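Local coordinates for protein inactive glucansucrase (Lactobacillus reuteri, PDB 5JBD) that belongs to glycoside hydrolase family 70, the glucansucrase family built round a TIM barrel, here as an inactive member with a calcium ion bound, at residues N47-Y52 with I785-T790; Y862-L865 with K871-N874. One frame throughout, in Å; residues are numbered along the deposited sequence.

Contact 1. Residues N47-Y52 with I785-T790; sequences NNIDGY and IYFAYT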
loop_
_atom_site.group_PDB
_atom_site.type_symbol
_atom_site.label_atom_id
_atom_site.label_comp_id
_atom_site.label_asym_id
_atom_site.label_seq_id
_atom_site.Cartn_x
_atom_site.Cartn_y
_atom_site.Cartn_z
ATOM N N ASN A 47 34.655 3.491 -10.097
ATOM C CA ASN A 47 33.187 3.384 -9.933
ATOM C C ASN A 47 32.565 4.743 -10.292
ATOM O O ASN A 47 33.086 5.799 -9.909
ATOM C CB ASN A 47 32.771 3.020 -8.492
ATOM C CG ASN A 47 33.014 1.534 -8.097
ATOM O OD1 ASN A 47 33.003 1.201 -6.893
ATOM N ND2 ASN A 47 33.226 0.643 -9.076
ATOM N N ASN A 48 31.476 4.708 -11.041
ATOM C CA ASN A 48 30.732 5.914 -11.341
ATOM C C ASN A 48 29.258 5.584 -11.601
ATOM O O ASN A 48 28.892 4.431 -11.849
ATOM C CB ASN A 48 31.348 6.622 -12.545
ATOM C CG ASN A 48 31.138 5.849 -13.824
ATOM O OD1 ASN A 48 30.239 6.155 -14.606
ATOM N ND2 ASN A 48 31.912 4.790 -14.007
ATOM N N ILE A 49 28.436 6.617 -11.537
ATOM C CA ILE A 49 26.976 6.498 -11.679
ATOM C C ILE A 49 26.580 7.493 -12.756
ATOM O O ILE A 49 26.611 8.688 -12.529
ATOM C CB ILE A 49 26.249 6.786 -10.349
ATOM C CG1 ILE A 49 26.785 5.862 -9.239
ATOM C CG2 ILE A 49 24.737 6.586 -10.520
ATOM C CD1 ILE A 49 26.254 6.153 -7.852
ATOM N N ASP A 50 26.300 6.983 -13.952
ATOM C CA ASP A 50 26.093 7.809 -15.146
ATOM C C ASP A 50 27.160 8.909 -15.348
ATOM O O ASP A 50 26.838 10.040 -15.703
ATOM C CB ASP A 50 24.684 8.425 -15.100
ATOM C CG ASP A 50 23.594 7.379 -14.966
ATOM O OD1 ASP A 50 23.447 6.557 -15.893
ATOM O OD2 ASP A 50 22.892 7.358 -13.934
ATOM N N GLY A 51 28.426 8.565 -15.107
ATOM C CA GLY A 51 29.566 9.506 -15.243
ATOM C C GLY A 51 29.979 10.228 -13.962
ATOM O O GLY A 51 31.124 10.676 -13.840
ATOM N N TYR A 52 29.057 10.348 -13.005
ATOM C CA TYR A 52 29.304 11.089 -11.765
ATOM C C TYR A 52 29.967 10.182 -10.737
ATOM O O TYR A 52 29.838 8.961 -10.812
ATOM C CB TYR A 52 27.980 11.694 -11.235
ATOM C CG TYR A 52 27.384 12.632 -12.258
ATOM C CD1 TYR A 52 27.857 13.943 -12.378
ATOM C CD2 TYR A 52 26.426 12.186 -13.171
ATOM C CE1 TYR A 52 27.366 14.793 -13.350
ATOM C CE2 TYR A 52 25.924 13.034 -14.149
ATOM C CZ TYR A 52 26.394 14.338 -14.232
ATOM O OH TYR A 52 25.907 15.180 -15.196
ATOM N N ILE A 785 22.014 16.830 -7.982
ATOM C CA ILE A 785 22.229 15.458 -8.425
ATOM C C ILE A 785 22.238 14.535 -7.203
ATOM O O ILE A 785 22.956 14.784 -6.242
ATOM C CB ILE A 785 23.501 15.324 -9.303
ATOM C CG1 ILE A 785 23.298 16.142 -10.587
ATOM C CG2 ILE A 785 23.764 13.855 -9.613
ATOM C CD1 ILE A 785 24.361 16.018 -11.640
ATOM N N TYR A 786 21.458 13.457 -7.297
ATOM C CA TYR A 786 21.173 12.525 -6.209
ATOM C C TYR A 786 21.210 11.117 -6.793
ATOM O O TYR A 786 20.673 10.881 -7.888
ATOM C CB TYR A 786 19.753 12.843 -5.694
ATOM C CG TYR A 786 19.205 12.040 -4.513
ATOM C CD1 TYR A 786 19.819 12.077 -3.262
ATOM C CD2 TYR A 786 18.019 11.296 -4.631
ATOM C CE1 TYR A 786 19.291 11.372 -2.176
ATOM C CE2 TYR A 786 17.481 10.591 -3.549
ATOM C CZ TYR A 786 18.109 10.633 -2.321
ATOM O OH TYR A 786 17.591 9.932 -1.239
ATOM N N PHE A 787 21.837 10.181 -6.081
ATOM C CA PHE A 787 22.035 8.828 -6.602
ATOM C C PHE A 787 20.944 7.863 -6.133
ATOM O O PHE A 787 21.198 6.884 -5.429
ATOM C CB PHE A 787 23.438 8.317 -6.240
ATOM C CG PHE A 787 24.563 9.178 -6.759
ATOM C CD1 PHE A 787 24.586 9.616 -8.086
ATOM C CD2 PHE A 787 25.631 9.512 -5.940
ATOM C CE1 PHE A 787 25.633 10.392 -8.567
ATOM C CE2 PHE A 787 26.688 10.277 -6.418
ATOM C CZ PHE A 787 26.688 10.718 -7.735
ATOM N N ALA A 788 19.713 8.136 -6.560
ATOM C CA ALA A 788 18.553 7.350 -6.138
ATOM C C ALA A 788 18.615 5.973 -6.742
ATOM O O ALA A 788 19.107 5.807 -7.867
ATOM C CB ALA A 788 17.262 8.036 -6.570
ATOM N N TYR A 789 18.125 4.989 -5.997
ATOM C CA TYR A 789 17.823 3.670 -6.551
ATOM C C TYR A 789 16.543 3.802 -7.374
ATOM O O TYR A 789 15.492 4.117 -6.824
ATOM C CB TYR A 789 17.669 2.635 -5.435
ATOM C CG TYR A 789 18.992 2.302 -4.784
ATOM C CD1 TYR A 789 19.504 3.084 -3.752
ATOM C CD2 TYR A 789 19.764 1.244 -5.243
ATOM C CE1 TYR A 789 20.733 2.792 -3.172
ATOM C CE2 TYR A 789 20.995 0.933 -4.664
ATOM C CZ TYR A 789 21.475 1.716 -3.635
ATOM O OH TYR A 789 22.688 1.429 -3.068
ATOM N N THR A 790 16.662 3.627 -8.689
ATOM C CA THR A 790 15.553 3.812 -9.633
ATOM C C THR A 790 15.370 2.706 -10.681
ATOM O O THR A 790 14.344 2.679 -11.371
ATOM C CB THR A 790 15.782 5.070 -10.478
ATOM O OG1 THR A 790 16.941 4.865 -11.282
ATOM C CG2 THR A 790 15.973 6.306 -9.621
#

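Contact 2. Residues Y862-L865 with K871-N874; sequences YAYL and KAFN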
loop_
_atom_site.group_PDB
_atom_site.type_symbol
_atom_site.label_atom_id
_atom_site.label_comp_id
_atom_site.label_asym_id
_atom_site.label_seq_id
_atom_site.Cartn_x
_atom_site.Cartn_y
_atom_site.Cartn_z
ATOM N N TYR A 862 30.777 19.600 -10.846
ATOM C CA TYR A 862 30.628 18.155 -10.679
ATOM C C TYR A 862 31.804 17.423 -11.323
ATOM O O TYR A 862 32.202 17.745 -12.448
ATOM C CB TYR A 862 29.324 17.653 -11.301
ATOM C CG TYR A 862 28.105 17.886 -10.433
ATOM C CD1 TYR A 862 27.861 17.086 -9.313
ATOM C CD2 TYR A 862 27.198 18.903 -10.720
ATOM C CE1 TYR A 862 26.740 17.298 -8.507
ATOM C CE2 TYR A 862 26.079 19.126 -9.913
ATOM C CZ TYR A 862 25.855 18.324 -8.813
ATOM O OH TYR A 862 24.745 18.536 -8.022
ATOM N N ALA A 863 32.368 16.458 -10.599
ATOM C CA ALA A 863 33.338 15.544 -11.177
ATOM C C ALA A 863 32.612 14.711 -12.229
ATOM O O ALA A 863 31.405 14.454 -12.108
ATOM C CB ALA A 863 33.946 14.643 -10.111
ATOM N N TYR A 864 33.327 14.326 -13.278
ATOM C CA TYR A 864 32.697 13.565 -14.362
ATOM C C TYR A 864 33.709 12.699 -15.061
ATOM O O TYR A 864 34.843 13.122 -15.277
ATOM C CB TYR A 864 32.014 14.506 -15.363
ATOM C CG TYR A 864 31.047 13.821 -16.304
ATOM C CD1 TYR A 864 29.721 13.582 -15.931
ATOM C CD2 TYR A 864 31.450 13.418 -17.571
ATOM C CE1 TYR A 864 28.832 12.954 -16.794
ATOM C CE2 TYR A 864 30.572 12.791 -18.440
ATOM C CZ TYR A 864 29.262 12.568 -18.057
ATOM O OH TYR A 864 28.398 11.942 -18.940
ATOM N N LEU A 865 33.285 11.486 -15.400
ATOM C CA LEU A 865 34.115 10.544 -16.119
ATOM C C LEU A 865 33.479 10.300 -17.478
ATOM O O LEU A 865 32.444 9.645 -17.586
ATOM C CB LEU A 865 34.239 9.247 -15.332
ATOM C CG LEU A 865 35.160 8.200 -15.942
ATOM C CD1 LEU A 865 36.590 8.734 -16.055
ATOM C CD2 LEU A 865 35.107 6.931 -15.107
ATOM N N LYS A 871 28.816 11.032 -21.976
ATOM C CA LYS A 871 29.479 12.039 -22.802
ATOM C C LYS A 871 29.016 13.476 -22.525
ATOM O O LYS A 871 29.244 14.368 -23.337
ATOM C CB LYS A 871 29.252 11.700 -24.285
ATOM C CG LYS A 871 29.729 10.317 -24.718
ATOM C CD LYS A 871 29.595 10.143 -26.229
ATOM C CE LYS A 871 29.994 8.748 -26.702
ATOM N NZ LYS A 871 31.472 8.542 -26.741
ATOM N N ALA A 872 28.395 13.711 -21.377
ATOM C CA ALA A 872 27.829 15.033 -21.075
ATOM C C ALA A 872 28.884 16.128 -20.901
ATOM O O ALA A 872 28.628 17.283 -21.212
ATOM C CB ALA A 872 26.941 14.959 -19.843
ATOM N N PHE A 873 30.053 15.753 -20.388
ATOM C CA PHE A 873 31.179 16.666 -20.153
ATOM C C PHE A 873 32.480 15.955 -20.477
ATOM O O PHE A 873 32.518 14.727 -20.526
ATOM C CB PHE A 873 31.226 17.104 -18.679
ATOM C CG PHE A 873 29.972 17.784 -18.209
ATOM C CD1 PHE A 873 29.791 19.155 -18.405
ATOM C CD2 PHE A 873 28.961 17.054 -17.582
ATOM C CE1 PHE A 873 28.626 19.785 -17.987
ATOM C CE2 PHE A 873 27.794 17.684 -17.157
ATOM C CZ PHE A 873 27.626 19.049 -17.360
ATOM N N ASN A 874 33.547 16.728 -20.671
ATOM C CA ASN A 874 34.893 16.160 -20.700
ATOM C C ASN A 874 35.203 15.601 -19.311
ATOM O O ASN A 874 34.650 16.061 -18.309
ATOM C CB ASN A 874 35.959 17.209 -21.054
ATOM C CG ASN A 874 35.742 17.850 -22.415
ATOM O OD1 ASN A 874 35.869 19.063 -22.555
ATOM N ND2 ASN A 874 35.419 17.043 -23.419
#

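Contact 1. Residues N47-Y52 with I785-T790
Ile-785 and Phe-787, on strand 784-791, meet Ile-49 and Tyr-52, the two ends of a type I' beta turn. The strand is an outermost member of a six-stranded antiparallel sheet, and the turn comes from near the start of the modelled chain, more than 700 residues away in sequence.

Ile-785 comes first. Its CD1 lies over one face of the Tyr-52 ring, displaced toward the CE1-CZ side, 3.9 Å from the centroid and 24° off the normal: a CH-pi contact. The isoleucine side chain crosses the tyrosine at roughly a right angle and touches it with this one methyl. Beyond it, the Tyr-52 hydroxyl is hydrogen-bonded to the carbonyl of Asn-208.

At Phe-787 the strand kinks through an inverse gamma turn, whose bond from Ala-788 N to Tyr-786 O is weak. The phenyl ring takes the end of Ile-49 over one face, where Ile-49 CD1 lies 3.6 Å from Phe-787 CG. An extended chi2 of 174° carries that methyl forward to the ring, while Ile-49 CG2 comes alongside Phe-787 CD1. Tyr-52 arrives differently, placing CB near the plane at the ring's edge, 3.8 Å from Phe-787 CE1. One aromatic ring therefore receives both end residues. Behind it, Tyr-786 and Ala-788 pair through their backbones with strand 758-767.

The ends are tied by two backbone bonds, Ile-49 N to Tyr-52 O at 2.8 Å and Tyr-52 N to Ile-49 O at 3.0 Å, the pattern of a two-residue hairpin loop. At the backbone angles of Gly-51 a CB would press against the carbonyl oxygen of Asp-50. Its N also donates to Asn-48 OD1 at 3.1 Å, an Asx motif in which the N-H meets a lone pair in the carbonyl plane.

Contact 2. Residues Y862-L865 with K871-N874
A T-shaped aromatic pair, Tyr-864 with Phe-873, joins two neighbouring pieces of the irregular chain that follows strand 841-845. The edge of Phe-873 points at the face of Tyr-864, with centroids 5.4 Å apart and planes at 74°. Phe-873 CD2 leads, 3.9 Å from Tyr-864 CD1, and Phe-873 CB adds an apolar touch at Tyr-864 CD2.

With CG of Tyr-864 anti to its own backbone nitrogen (chi1 -165°), the ring reaches across to 871-874, and its hydroxyl accepts a hydrogen bond from Ala-872 N at 3.0 Å, nearly straight at 161°. Ala-872 CB packs beside the same end of the ring, 3.8 Å from Tyr-864 CZ. The Phe-873 carbonyl oxygen passes 3.4 Å from Tyr-864 CD2 and is itself hydrogen-bonded to Asn-866 ND2.

Tyr-864 also meets Tyr-52 edge-to-face, and its backbone pairs with Leu-876. The tyrosine is thus gripped twice by 871-874: the bond to a main-chain N-H holds the far end of the ring in position, and the phenyl edge on its face bears on how the ring is turned. The same bond gives the hydroxyl of a buried tyrosine a main-chain donor.

Contact 1 is a buried core contact between pieces far apart in sequence, and it relies entirely on apolar packing across its segments. Contact 2 is local, five residues separating its segments, and lies at the surface, where a hydrogen bond joins the aromatic packing. The centres of contact 1 and contact 2 are about 12 Å apart, and the two contacts touch directly. Leu-865 N is probably hydrogen-bonded to Gly-51 O, and Tyr-862 OH to Ile-785 N, so 862-865 reaches both segments of contact 1. Tyr-52 takes part in both places, and Phe-873 touches it too, carrying the packing outward from sheet edge to surface loop.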